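BamL (Bacillus amyloliquefaciens, PDB 4KVZ) acts as a selective N-methyltransferase of plantazolicin biosynthesis, probably moving methyl groups from S-adenosylmethionine and here holding the spent cofactor S-adenosyl-L-homocysteine. Local coordinates at residues A[127-132]-A[156-161]; A[69-74]-A[97-102]; A[19-24]-A[180-185]; A[162-167]-A[188-193]. All coordinates share one frame; numbering follows the deposited sequence.

Contact 1: A[127-132]-A[156-161]. With SAH (S-adenosyl-L-homocysteine), chain B.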
# COMPACT_ATOMS: atom_id res chain seq x y z
N ILE A 127 -4.89 -11.13 2.15
CA ILE A 127 -4.46 -9.73 2.24
C ILE A 127 -3.97 -9.28 0.87
O ILE A 127 -3.13 -9.93 0.26
CB ILE A 127 -3.34 -9.54 3.30
CG1 ILE A 127 -3.88 -9.87 4.71
CG2 ILE A 127 -2.75 -8.14 3.22
CD1 ILE A 127 -2.84 -10.00 5.80
N ILE A 128 -4.49 -8.15 0.41
CA ILE A 128 -3.99 -7.51 -0.80
C ILE A 128 -3.43 -6.16 -0.33
O ILE A 128 -4.15 -5.37 0.29
CB ILE A 128 -5.09 -7.35 -1.87
CG1 ILE A 128 -5.69 -8.72 -2.21
CG2 ILE A 128 -4.53 -6.65 -3.11
CD1 ILE A 128 -6.88 -8.72 -3.15
N PHE A 129 -2.16 -5.92 -0.61
CA PHE A 129 -1.42 -4.76 -0.09
C PHE A 129 -1.09 -3.82 -1.24
O PHE A 129 -0.55 -4.24 -2.26
CB PHE A 129 -0.14 -5.28 0.60
CG PHE A 129 0.62 -4.24 1.40
CD1 PHE A 129 -0.02 -3.36 2.27
CD2 PHE A 129 2.02 -4.21 1.35
CE1 PHE A 129 0.70 -2.44 3.03
CE2 PHE A 129 2.74 -3.30 2.11
CZ PHE A 129 2.08 -2.43 2.97
N ILE A 130 -1.43 -2.54 -1.09
CA ILE A 130 -1.17 -1.53 -2.12
C ILE A 130 -0.46 -0.38 -1.41
O ILE A 130 -1.10 0.53 -0.86
CB ILE A 130 -2.46 -1.01 -2.82
CG1 ILE A 130 -3.39 -2.16 -3.23
CG2 ILE A 130 -2.10 -0.15 -4.03
CD1 ILE A 130 -4.74 -1.72 -3.77
N HIS A 131 0.87 -0.45 -1.37
CA HIS A 131 1.67 0.47 -0.58
C HIS A 131 2.38 1.51 -1.43
O HIS A 131 3.21 1.18 -2.28
CB HIS A 131 2.68 -0.32 0.24
CG HIS A 131 3.35 0.49 1.31
ND1 HIS A 131 2.75 0.78 2.51
CD2 HIS A 131 4.58 1.07 1.35
CE1 HIS A 131 3.57 1.51 3.25
NE2 HIS A 131 4.69 1.69 2.58
N LEU A 132 2.01 2.77 -1.20
CA LEU A 132 2.64 3.93 -1.84
C LEU A 132 2.72 3.79 -3.36
O LEU A 132 3.77 3.99 -3.95
CB LEU A 132 4.02 4.22 -1.21
CG LEU A 132 3.97 4.59 0.28
CD1 LEU A 132 5.37 4.76 0.86
CD2 LEU A 132 3.15 5.86 0.48
N CYS A 156 -8.74 -8.59 3.52
CA CYS A 156 -8.71 -7.15 3.43
C CYS A 156 -7.76 -6.67 2.36
O CYS A 156 -6.74 -7.31 2.06
CB CYS A 156 -8.34 -6.50 4.77
SG CYS A 156 -6.72 -6.94 5.47
N ILE A 157 -8.11 -5.52 1.79
CA ILE A 157 -7.22 -4.73 0.98
C ILE A 157 -6.74 -3.62 1.89
O ILE A 157 -7.56 -2.98 2.57
CB ILE A 157 -7.93 -4.12 -0.25
CG1 ILE A 157 -8.44 -5.24 -1.17
CG2 ILE A 157 -6.98 -3.18 -0.99
CD1 ILE A 157 -9.32 -4.78 -2.32
N TYR A 158 -5.43 -3.42 1.95
CA TYR A 158 -4.87 -2.36 2.77
C TYR A 158 -4.10 -1.43 1.84
O TYR A 158 -3.15 -1.85 1.18
CB TYR A 158 -3.98 -2.91 3.89
CG TYR A 158 -3.42 -1.83 4.81
CD1 TYR A 158 -4.20 -0.73 5.20
CD2 TYR A 158 -2.12 -1.91 5.30
CE1 TYR A 158 -3.69 0.25 6.04
CE2 TYR A 158 -1.61 -0.94 6.15
CZ TYR A 158 -2.40 0.13 6.52
OH TYR A 158 -1.90 1.11 7.36
N ILE A 159 -4.55 -0.18 1.76
CA ILE A 159 -3.93 0.83 0.90
C ILE A 159 -3.30 1.93 1.74
O ILE A 159 -3.96 2.51 2.61
CB ILE A 159 -5.00 1.49 -0.02
CG1 ILE A 159 -5.71 0.43 -0.86
CG2 ILE A 159 -4.37 2.57 -0.89
CD1 ILE A 159 -6.94 0.93 -1.59
N VAL A 160 -2.02 2.20 1.50
CA VAL A 160 -1.31 3.29 2.16
C VAL A 160 -0.82 4.23 1.06
O VAL A 160 -0.10 3.80 0.15
CB VAL A 160 -0.12 2.79 3.02
CG1 VAL A 160 0.59 3.94 3.71
CG2 VAL A 160 -0.61 1.81 4.08
N ASP A 161 -1.23 5.49 1.11
CA ASP A 161 -0.82 6.42 0.05
C ASP A 161 -0.63 7.85 0.52
O ASP A 161 -0.98 8.21 1.64
CB ASP A 161 -1.78 6.35 -1.14
CG ASP A 161 -1.06 6.57 -2.48
OD1 ASP A 161 0.19 6.64 -2.50
OD2 ASP A 161 -1.76 6.66 -3.51
N SAH B . 4.88 -0.97 -2.98
CA SAH B . 6.19 -0.36 -3.22
CB SAH B . 6.05 0.83 -4.17
CG SAH B . 7.25 0.87 -5.10
SD SAH B . 7.26 2.37 -6.05
C SAH B . 6.77 0.14 -1.93
O SAH B . 6.05 0.40 -0.98
OXT SAH B . 7.98 0.28 -1.80
C5' SAH B . 5.79 2.23 -7.02
C4' SAH B . 5.80 0.92 -7.81
O4' SAH B . 4.55 0.75 -8.47
C3' SAH B . 6.88 0.88 -8.89
O3' SAH B . 7.68 -0.30 -8.71
C2' SAH B . 6.11 0.81 -10.19
O2' SAH B . 6.78 0.05 -11.20
C1' SAH B . 4.81 0.17 -9.76
N9 SAH B . 3.65 0.42 -10.65
C8 SAH B . 3.27 1.61 -11.16
N7 SAH B . 2.14 1.46 -11.91
C5 SAH B . 1.80 0.16 -11.87
C6 SAH B . 0.74 -0.69 -12.44
N6 SAH B . -0.24 -0.15 -13.23
N1 SAH B . 0.75 -2.01 -12.15
C2 SAH B . 1.70 -2.58 -11.37
N3 SAH B . 2.70 -1.86 -10.82
C4 SAH B . 2.80 -0.52 -11.04
O HOH W 1 -0.88 3.01 -2.38
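I128, I130 and L132 bond through their backbones to the parallel strand C156–D161, the two axes 4.8 Å apart and only 12° from parallel. These are the fourth and fifth strands of the class I methyltransferase sheet, a Rossmann-like fold, and the chain between them forms a beta-alpha-beta unit with helix 140-148. Five backbone bonds join them. The shortest runs from L132 N to V160 O, at 2.7 Å. Side chains in register pair on both faces. I128, I130, I157 and I159 make one apolar surface. I130 CD1 does most of the touching there: it rests against I159 CG1 at 3.7 Å and also reaches back to I157 CG2. On the other face F129 and Y158 point the same way, and F129 CE1 meets Y158 CD2 at 3.7 Å. The two share the same first torsion, CG opposite the backbone N (chi1 -178° in Y158), which sets their rings side by side; W262 stacks on Y158. F129 meets F49 of helix 24-57 edge-to-face, and H131 CB covers a rim of the F129 ring. The imidazole of H131 stands beside V160. Here the strand ends at the cofactor: the amino group of SAH donates to H131 O at 2.8 Å. Shortening H131 to alanine would keep that carbonyl but remove the ring, and is likely to open a gap beside V160 and near R42. Near the end of strand 125-131 one water bridges the strands, donating to I130 O at 2.9 Å and to V160 O at 2.8 Å.

Contact 2: A[69-74]-A[97-102]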
# COMPACT_ATOMS: atom_id res chain seq x y z
N CYS A 69 4.72 -4.29 -6.26
CA CYS A 69 5.62 -4.91 -5.29
C CYS A 69 7.07 -4.46 -5.35
O CYS A 69 7.88 -4.86 -4.50
CB CYS A 69 5.56 -6.43 -5.40
SG CYS A 69 6.21 -7.07 -6.97
N GLY A 70 7.42 -3.66 -6.36
CA GLY A 70 8.79 -3.20 -6.54
C GLY A 70 9.76 -4.38 -6.62
O GLY A 70 9.49 -5.37 -7.31
N GLN A 71 10.86 -4.27 -5.89
CA GLN A 71 11.89 -5.31 -5.89
C GLN A 71 11.61 -6.45 -4.90
O GLN A 71 12.52 -7.20 -4.53
CB GLN A 71 13.28 -4.70 -5.66
CG GLN A 71 13.73 -3.73 -6.75
CD GLN A 71 15.18 -3.29 -6.60
OE1 GLN A 71 15.89 -3.71 -5.68
NE2 GLN A 71 15.63 -2.44 -7.52
N GLY A 72 10.36 -6.57 -4.47
CA GLY A 72 9.93 -7.70 -3.64
C GLY A 72 10.25 -7.61 -2.16
O GLY A 72 10.26 -8.63 -1.45
N GLN A 73 10.52 -6.39 -1.68
CA GLN A 73 10.89 -6.19 -0.28
C GLN A 73 9.82 -6.66 0.70
O GLN A 73 10.15 -7.29 1.69
CB GLN A 73 11.26 -4.73 0.01
CG GLN A 73 12.44 -4.18 -0.79
CD GLN A 73 12.04 -3.53 -2.11
OE1 GLN A 73 11.06 -3.93 -2.74
NE2 GLN A 73 12.80 -2.54 -2.54
N VAL A 74 8.55 -6.36 0.42
CA VAL A 74 7.45 -6.85 1.26
C VAL A 74 7.35 -8.37 1.27
O VAL A 74 7.16 -9.00 2.32
CB VAL A 74 6.08 -6.24 0.87
CG1 VAL A 74 4.97 -6.74 1.80
CG2 VAL A 74 6.17 -4.73 0.94
N ILE A 97 10.85 -6.58 -11.21
CA ILE A 97 10.49 -7.99 -11.09
C ILE A 97 11.74 -8.86 -11.25
O ILE A 97 11.91 -9.86 -10.55
CB ILE A 97 9.38 -8.39 -12.09
CG1 ILE A 97 8.06 -7.70 -11.73
CG2 ILE A 97 9.17 -9.90 -12.12
CD1 ILE A 97 7.55 -7.99 -10.33
N SER A 98 12.64 -8.46 -12.14
CA SER A 98 13.91 -9.19 -12.28
C SER A 98 14.68 -9.23 -10.95
O SER A 98 15.14 -10.30 -10.51
CB SER A 98 14.77 -8.58 -13.39
OG SER A 98 16.01 -9.26 -13.47
N SER A 99 14.78 -8.07 -10.31
CA SER A 99 15.41 -7.93 -8.99
C SER A 99 14.70 -8.79 -7.94
O SER A 99 15.35 -9.48 -7.16
CB SER A 99 15.43 -6.47 -8.56
OG SER A 99 16.33 -5.72 -9.35
N ALA A 100 13.37 -8.75 -7.94
CA ALA A 100 12.57 -9.56 -7.00
C ALA A 100 12.86 -11.04 -7.17
O ALA A 100 12.97 -11.78 -6.20
CB ALA A 100 11.08 -9.27 -7.19
N LYS A 101 12.99 -11.49 -8.42
CA LYS A 101 13.23 -12.90 -8.68
C LYS A 101 14.61 -13.37 -8.17
O LYS A 101 14.78 -14.53 -7.79
CB LYS A 101 12.99 -13.23 -10.16
CG LYS A 101 11.51 -13.26 -10.49
CD LYS A 101 11.22 -13.56 -11.95
CE LYS A 101 9.72 -13.69 -12.16
NZ LYS A 101 9.36 -13.86 -13.59
N LYS A 102 15.57 -12.44 -8.10
CA LYS A 102 16.92 -12.76 -7.63
C LYS A 102 16.97 -13.07 -6.13
O LYS A 102 17.96 -13.62 -5.65
CB LYS A 102 17.90 -11.62 -7.94
CG LYS A 102 18.16 -11.40 -9.43
CD LYS A 102 19.15 -10.28 -9.62
CE LYS A 102 19.12 -9.73 -11.04
NZ LYS A 102 18.04 -8.70 -11.21
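Q71 lies along S99, its side chain running across the helix surface instead of bonding to it. With CG anti to its own carbonyl carbon (chi1 -63°) and the chain extended beyond, successive atoms pass the same serine. Q71 CB is 4.0 Å from S99 CB. Q71 CG comes closer to S99 CB, at 3.7 Å, and CD keeps the same spacing. At the tip OE1 still lies beside S99 CB, while NE2 is 3.8 Å from S99 OG. That hydroxyl bonds to Q95 O of its own helix. An alanine in place of Q71 would end the side chain at CB, and would probably leave S99 CB without the cover of CG and CD, and F31 without its Q71 neighbour. The backbone here is the glycine-rich loop of the methyltransferase fold. It makes a type II' turn from C69 to G72, closed by G72 N donating to C69 O at 3.0 Å. G72 is the N-cap of the next helix. A side-chain carbon on G72 would press on A100 CB, so the lack of one lets the loop sit tight on helix 94-101. Q71 O in turn receives a CA-H contact from A100 CA at 3.4 Å. At the start of the turn C69 SG touches I97 CD1 at 3.7 Å. G70 N bonds to D91, a residue that binds SAH, and G70 itself touches the ligand. The contact thus joins the loop between strand 63-67 and helix 73-81 to helix 94-101, with C69, I97 and A100 all touching F109 of strand 108-111.

Contact 3: A[19-24]-A[180-185]. With SAH (S-adenosyl-L-homocysteine), chain B.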
# COMPACT_ATOMS: atom_id res chain seq x y z
N THR A 19 5.97 8.33 -14.68
CA THR A 19 7.24 8.46 -15.43
C THR A 19 8.46 8.20 -14.54
O THR A 19 9.51 7.76 -15.02
CB THR A 19 7.37 9.84 -16.13
OG1 THR A 19 7.47 10.89 -15.16
CG2 THR A 19 6.18 10.10 -17.03
N TRP A 20 8.30 8.44 -13.24
CA TRP A 20 9.40 8.28 -12.29
C TRP A 20 9.72 6.83 -11.97
O TRP A 20 10.68 6.55 -11.24
CB TRP A 20 9.10 9.07 -11.01
CG TRP A 20 9.20 10.54 -11.24
CD1 TRP A 20 8.20 11.39 -11.65
CD2 TRP A 20 10.38 11.35 -11.12
NE1 TRP A 20 8.68 12.67 -11.78
CE2 TRP A 20 10.02 12.68 -11.46
CE3 TRP A 20 11.71 11.09 -10.75
CZ2 TRP A 20 10.93 13.74 -11.44
CZ3 TRP A 20 12.63 12.15 -10.74
CH2 TRP A 20 12.23 13.46 -11.08
N PHE A 21 8.95 5.90 -12.54
CA PHE A 21 9.19 4.48 -12.32
C PHE A 21 9.44 3.70 -13.60
O PHE A 21 9.80 2.53 -13.56
CB PHE A 21 8.04 3.86 -11.49
CG PHE A 21 7.84 4.53 -10.17
CD1 PHE A 21 8.67 4.23 -9.09
CD2 PHE A 21 6.87 5.52 -10.01
CE1 PHE A 21 8.51 4.88 -7.87
CE2 PHE A 21 6.71 6.17 -8.80
CZ PHE A 21 7.53 5.85 -7.73
N SER A 22 9.29 4.36 -14.75
CA SER A 22 9.34 3.68 -16.04
C SER A 22 10.51 4.08 -16.93
O SER A 22 10.68 3.52 -18.01
CB SER A 22 8.03 3.91 -16.79
OG SER A 22 7.84 5.29 -17.02
N HIS A 23 11.30 5.06 -16.49
CA HIS A 23 12.48 5.50 -17.23
C HIS A 23 13.70 5.37 -16.33
O HIS A 23 13.63 5.74 -15.16
CB HIS A 23 12.31 6.94 -17.70
CG HIS A 23 11.02 7.19 -18.43
ND1 HIS A 23 10.05 8.04 -17.95
CD2 HIS A 23 10.56 6.71 -19.61
CE1 HIS A 23 9.04 8.07 -18.80
NE2 HIS A 23 9.32 7.27 -19.81
N PRO A 24 14.82 4.87 -16.88
CA PRO A 24 16.01 4.48 -16.10
C PRO A 24 16.57 5.58 -15.20
O PRO A 24 16.83 5.34 -14.02
CB PRO A 24 17.04 4.11 -17.18
CG PRO A 24 16.24 3.79 -18.39
CD PRO A 24 15.04 4.69 -18.33
N GLU A 180 12.94 16.78 -5.01
CA GLU A 180 11.84 17.76 -4.94
C GLU A 180 10.89 17.61 -6.13
O GLU A 180 9.67 17.59 -5.97
CB GLU A 180 12.35 19.20 -4.83
CG GLU A 180 13.00 19.52 -3.48
CD GLU A 180 13.23 21.01 -3.25
OE1 GLU A 180 12.89 21.82 -4.14
OE2 GLU A 180 13.75 21.36 -2.17
N ALA A 181 11.47 17.51 -7.33
CA ALA A 181 10.71 17.31 -8.57
C ALA A 181 9.90 16.01 -8.54
O ALA A 181 8.71 16.00 -8.88
CB ALA A 181 11.65 17.33 -9.76
N TYR A 182 10.55 14.92 -8.14
CA TYR A 182 9.88 13.63 -7.96
C TYR A 182 8.66 13.75 -7.04
O TYR A 182 7.54 13.39 -7.42
CB TYR A 182 10.89 12.58 -7.42
CG TYR A 182 10.27 11.33 -6.84
CD1 TYR A 182 9.54 10.45 -7.65
CD2 TYR A 182 10.44 11.00 -5.49
CE1 TYR A 182 8.98 9.30 -7.12
CE2 TYR A 182 9.86 9.86 -4.96
CZ TYR A 182 9.14 9.01 -5.78
OH TYR A 182 8.56 7.87 -5.26
N LEU A 183 8.87 14.29 -5.84
CA LEU A 183 7.81 14.41 -4.85
C LEU A 183 6.67 15.29 -5.34
O LEU A 183 5.51 14.93 -5.21
CB LEU A 183 8.36 14.94 -3.52
CG LEU A 183 9.30 13.97 -2.79
CD1 LEU A 183 10.02 14.68 -1.65
CD2 LEU A 183 8.56 12.74 -2.29
N LYS A 184 7.01 16.42 -5.95
CA LYS A 184 5.98 17.29 -6.52
C LYS A 184 5.08 16.53 -7.48
O LYS A 184 3.84 16.63 -7.40
CB LYS A 184 6.59 18.52 -7.18
CG LYS A 184 6.98 19.59 -6.19
CD LYS A 184 7.61 20.77 -6.91
CE LYS A 184 7.91 21.88 -5.93
NZ LYS A 184 8.86 22.85 -6.55
N ASP A 185 5.69 15.75 -8.37
CA ASP A 185 4.93 14.95 -9.33
C ASP A 185 4.07 13.90 -8.63
O ASP A 185 2.91 13.71 -8.97
CB ASP A 185 5.84 14.31 -10.37
CG ASP A 185 6.27 15.27 -11.47
OD1 ASP A 185 5.73 16.39 -11.54
OD2 ASP A 185 7.14 14.89 -12.28
N SAH B . 4.88 -0.97 -2.98
CA SAH B . 6.19 -0.36 -3.22
CB SAH B . 6.05 0.83 -4.17
CG SAH B . 7.25 0.87 -5.10
SD SAH B . 7.26 2.37 -6.05
C SAH B . 6.77 0.14 -1.93
O SAH B . 6.05 0.40 -0.98
OXT SAH B . 7.98 0.28 -1.80
C5' SAH B . 5.79 2.23 -7.02
C4' SAH B . 5.80 0.92 -7.81
O4' SAH B . 4.55 0.75 -8.47
C3' SAH B . 6.88 0.88 -8.89
O3' SAH B . 7.68 -0.30 -8.71
C2' SAH B . 6.11 0.81 -10.19
O2' SAH B . 6.78 0.05 -11.20
C1' SAH B . 4.81 0.17 -9.76
N9 SAH B . 3.65 0.42 -10.65
C8 SAH B . 3.27 1.61 -11.16
N7 SAH B . 2.14 1.46 -11.91
C5 SAH B . 1.80 0.16 -11.87
C6 SAH B . 0.74 -0.69 -12.44
N6 SAH B . -0.24 -0.15 -13.23
N1 SAH B . 0.75 -2.01 -12.15
C2 SAH B . 1.70 -2.58 -11.37
N3 SAH B . 2.70 -1.86 -10.82
C4 SAH B . 2.80 -0.52 -11.04
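The indole of W20 fits a shallow hollow on helix 177-188, formed by A181, Y182 and D185. It lies with one face on the helix backbone. W20 CZ2 is 3.5 Å from Y182 N, and the same atom meets the small bump of A181 CB at 4.0 Å. Y182 CB sits almost squarely over the six-membered ring, 3.7 Å from its centroid, in a CH-pi contact. Next to it the edge of the Y182 ring points at the face of the five-membered ring, an offset edge-to-face pair with planes 61° apart. Y182 can do this because its CG is anti to the backbone N (chi1 164°), which lays the ring along W20 toward F21. The N-H edge of the indole is held by one bond. W20 NE1 donates to D185 OD2 at 2.7 Å, nearly straight at 170° and in the ring plane, using the anti lone pair of the oxygen. D185 has further partners: Q16 on OD2 and R188 on OD1. F21 completes the aromatic cluster. Its CZ touches Y182 OH at 3.4 Å, with that oxygen near the plane of the F21 ring; the hydroxyl itself bonds to D34. One face of F21 covers the ligand, and F21 CE1 lies 3.3 Å from SAH SD, so the ring is close to where a transferable methyl would probably sit. The contact thus lays the end of helix 11-22 on helix 177-188, with S30 and D34 of helix 24-57 alongside and K26 of that helix making a cation-pi contact with W20.

Contact 4: A[162-167]-A[188-193]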
# COMPACT_ATOMS: atom_id res chain seq x y z
N LEU A 162 -0.05 8.67 -0.35
CA LEU A 162 0.18 10.07 -0.06
C LEU A 162 -1.14 10.81 0.18
O LEU A 162 -2.14 10.54 -0.47
CB LEU A 162 0.94 10.74 -1.20
CG LEU A 162 2.32 10.21 -1.58
CD1 LEU A 162 2.89 11.10 -2.68
CD2 LEU A 162 3.27 10.11 -0.39
N ASP A 163 -1.11 11.74 1.13
CA ASP A 163 -2.23 12.65 1.37
C ASP A 163 -1.89 13.96 0.69
O ASP A 163 -0.88 14.59 1.00
CB ASP A 163 -2.41 12.86 2.88
CG ASP A 163 -3.57 13.79 3.22
OD1 ASP A 163 -4.06 14.52 2.32
OD2 ASP A 163 -3.99 13.79 4.39
N ARG A 164 -2.73 14.37 -0.26
CA ARG A 164 -2.49 15.61 -1.01
C ARG A 164 -2.16 16.79 -0.11
O ARG A 164 -1.32 17.63 -0.44
CB ARG A 164 -3.69 15.92 -1.89
CG ARG A 164 -3.43 16.99 -2.93
CD ARG A 164 -4.65 17.21 -3.81
NE ARG A 164 -4.32 18.05 -4.95
CZ ARG A 164 -3.77 17.62 -6.08
NH1 ARG A 164 -3.48 18.48 -7.05
NH2 ARG A 164 -3.49 16.33 -6.26
N ASN A 165 -2.81 16.84 1.05
CA ASN A 165 -2.66 17.94 1.99
C ASN A 165 -1.32 17.95 2.75
O ASN A 165 -0.99 18.93 3.40
CB ASN A 165 -3.86 17.99 2.94
CG ASN A 165 -5.12 18.48 2.24
OD1 ASN A 165 -6.17 17.82 2.25
ND2 ASN A 165 -5.03 19.64 1.60
N SER A 166 -0.56 16.86 2.61
CA SER A 166 0.75 16.72 3.25
C SER A 166 1.93 17.17 2.37
O SER A 166 3.09 16.92 2.73
CB SER A 166 0.99 15.26 3.66
OG SER A 166 0.07 14.83 4.65
N LEU A 167 1.64 17.81 1.24
CA LEU A 167 2.69 18.22 0.29
C LEU A 167 3.87 18.96 0.94
O LEU A 167 5.03 18.63 0.68
CB LEU A 167 2.10 19.08 -0.84
CG LEU A 167 3.11 19.79 -1.77
CD1 LEU A 167 3.86 18.82 -2.67
CD2 LEU A 167 2.40 20.85 -2.60
N ARG A 188 1.13 15.67 -6.85
CA ARG A 188 0.13 16.18 -7.77
C ARG A 188 -0.88 15.09 -8.16
O ARG A 188 -2.05 15.40 -8.42
CB ARG A 188 0.76 16.81 -9.01
CG ARG A 188 -0.14 17.84 -9.66
CD ARG A 188 0.42 18.34 -10.98
NE ARG A 188 1.51 19.29 -10.80
CZ ARG A 188 2.80 19.00 -10.98
NH1 ARG A 188 3.17 17.77 -11.33
NH2 ARG A 188 3.71 19.94 -10.81
N ALA A 189 -0.45 13.83 -8.14
CA ALA A 189 -1.30 12.69 -8.47
C ALA A 189 -2.15 12.20 -7.30
O ALA A 189 -3.07 11.40 -7.48
CB ALA A 189 -0.45 11.55 -9.02
N SER A 190 -1.86 12.69 -6.10
CA SER A 190 -2.48 12.17 -4.88
C SER A 190 -3.88 12.71 -4.63
O SER A 190 -4.28 13.75 -5.18
CB SER A 190 -1.58 12.45 -3.68
OG SER A 190 -1.55 13.82 -3.38
N LEU A 191 -4.60 12.00 -3.76
CA LEU A 191 -5.94 12.36 -3.34
C LEU A 191 -5.97 13.04 -1.98
O LEU A 191 -5.07 12.85 -1.14
CB LEU A 191 -6.81 11.10 -3.28
CG LEU A 191 -6.99 10.35 -4.61
CD1 LEU A 191 -7.49 8.93 -4.35
CD2 LEU A 191 -7.93 11.10 -5.55
N THR A 192 -7.00 13.85 -1.75
CA THR A 192 -7.28 14.33 -0.41
C THR A 192 -7.93 13.19 0.36
O THR A 192 -8.41 12.23 -0.24
CB THR A 192 -8.28 15.50 -0.42
OG1 THR A 192 -9.53 15.02 -0.91
CG2 THR A 192 -7.80 16.64 -1.33
N MET A 193 -7.93 13.30 1.68
CA MET A 193 -8.58 12.34 2.56
C MET A 193 -10.05 12.11 2.18
O MET A 193 -10.49 10.97 2.08
CB MET A 193 -8.43 12.81 4.01
CG MET A 193 -9.24 12.04 5.03
SD MET A 193 -8.86 10.28 5.10
CE MET A 193 -9.94 9.84 6.47
O HOH W 2 -3.44 9.70 -2.74
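R164 NH2 donates to two backbone carbonyls, R188 O at 2.8 Å and S190 O at 2.9 Å. R164 sits in an Asx turn, D163 OD1 accepting from N165 N at 2.9 Å, which starts the short 3-10 segment 164-166. The chain leaving helix 177-188 turns around the guanidinium here, and both oxygens lie near its plane. R188 O is met from above its own carbonyl plane, S190 O with only a small tilt. The R164 chain runs out straight as far as NE, its CG trans to the backbone N (chi1 -167°), and this carries the guanidinium to the two carbonyls. Its positive charge would probably be eased by these carbonyls at the end of the helix. In the same turn R164 N donates to L191 O at 2.9 Å, along an almost straight line of 171°. S190 OG, bonded to Y187 O, also lies against R164 CB at 3.3 Å. T192, the N-cap of helix 193-204, lays CG2 against R164 CD. The loop after strand 155-162 is thereby tied to the link between two helices. Between L162 and L191 a water donates to L162 O at 2.7 Å and accepts from L191 N at 2.8 Å.

In the fold
Contact 1 is the core of the fold: its centre is about 3 Å from that of the chain, and its regular backbone bonds join mostly apolar residues. Contacts 2, 3 and 4 have centres about 15 to 18 Å from the centre of the chain. Contact 2 is buried loop-to-helix packing without direct hydrogen bonds between its segments, and its V74 touches F129 of contact 1. Contact 3 relies on aromatic rings and one buried polar bond. Contact 4, partly buried, is held largely by an arginine on backbone carbonyls. Strand 155-162 runs from contact 1 into contact 4, and helix 177-188 serves contacts 3 and 4. Contacts 1, 2 and 3 all reach SAH; contact 4 does not.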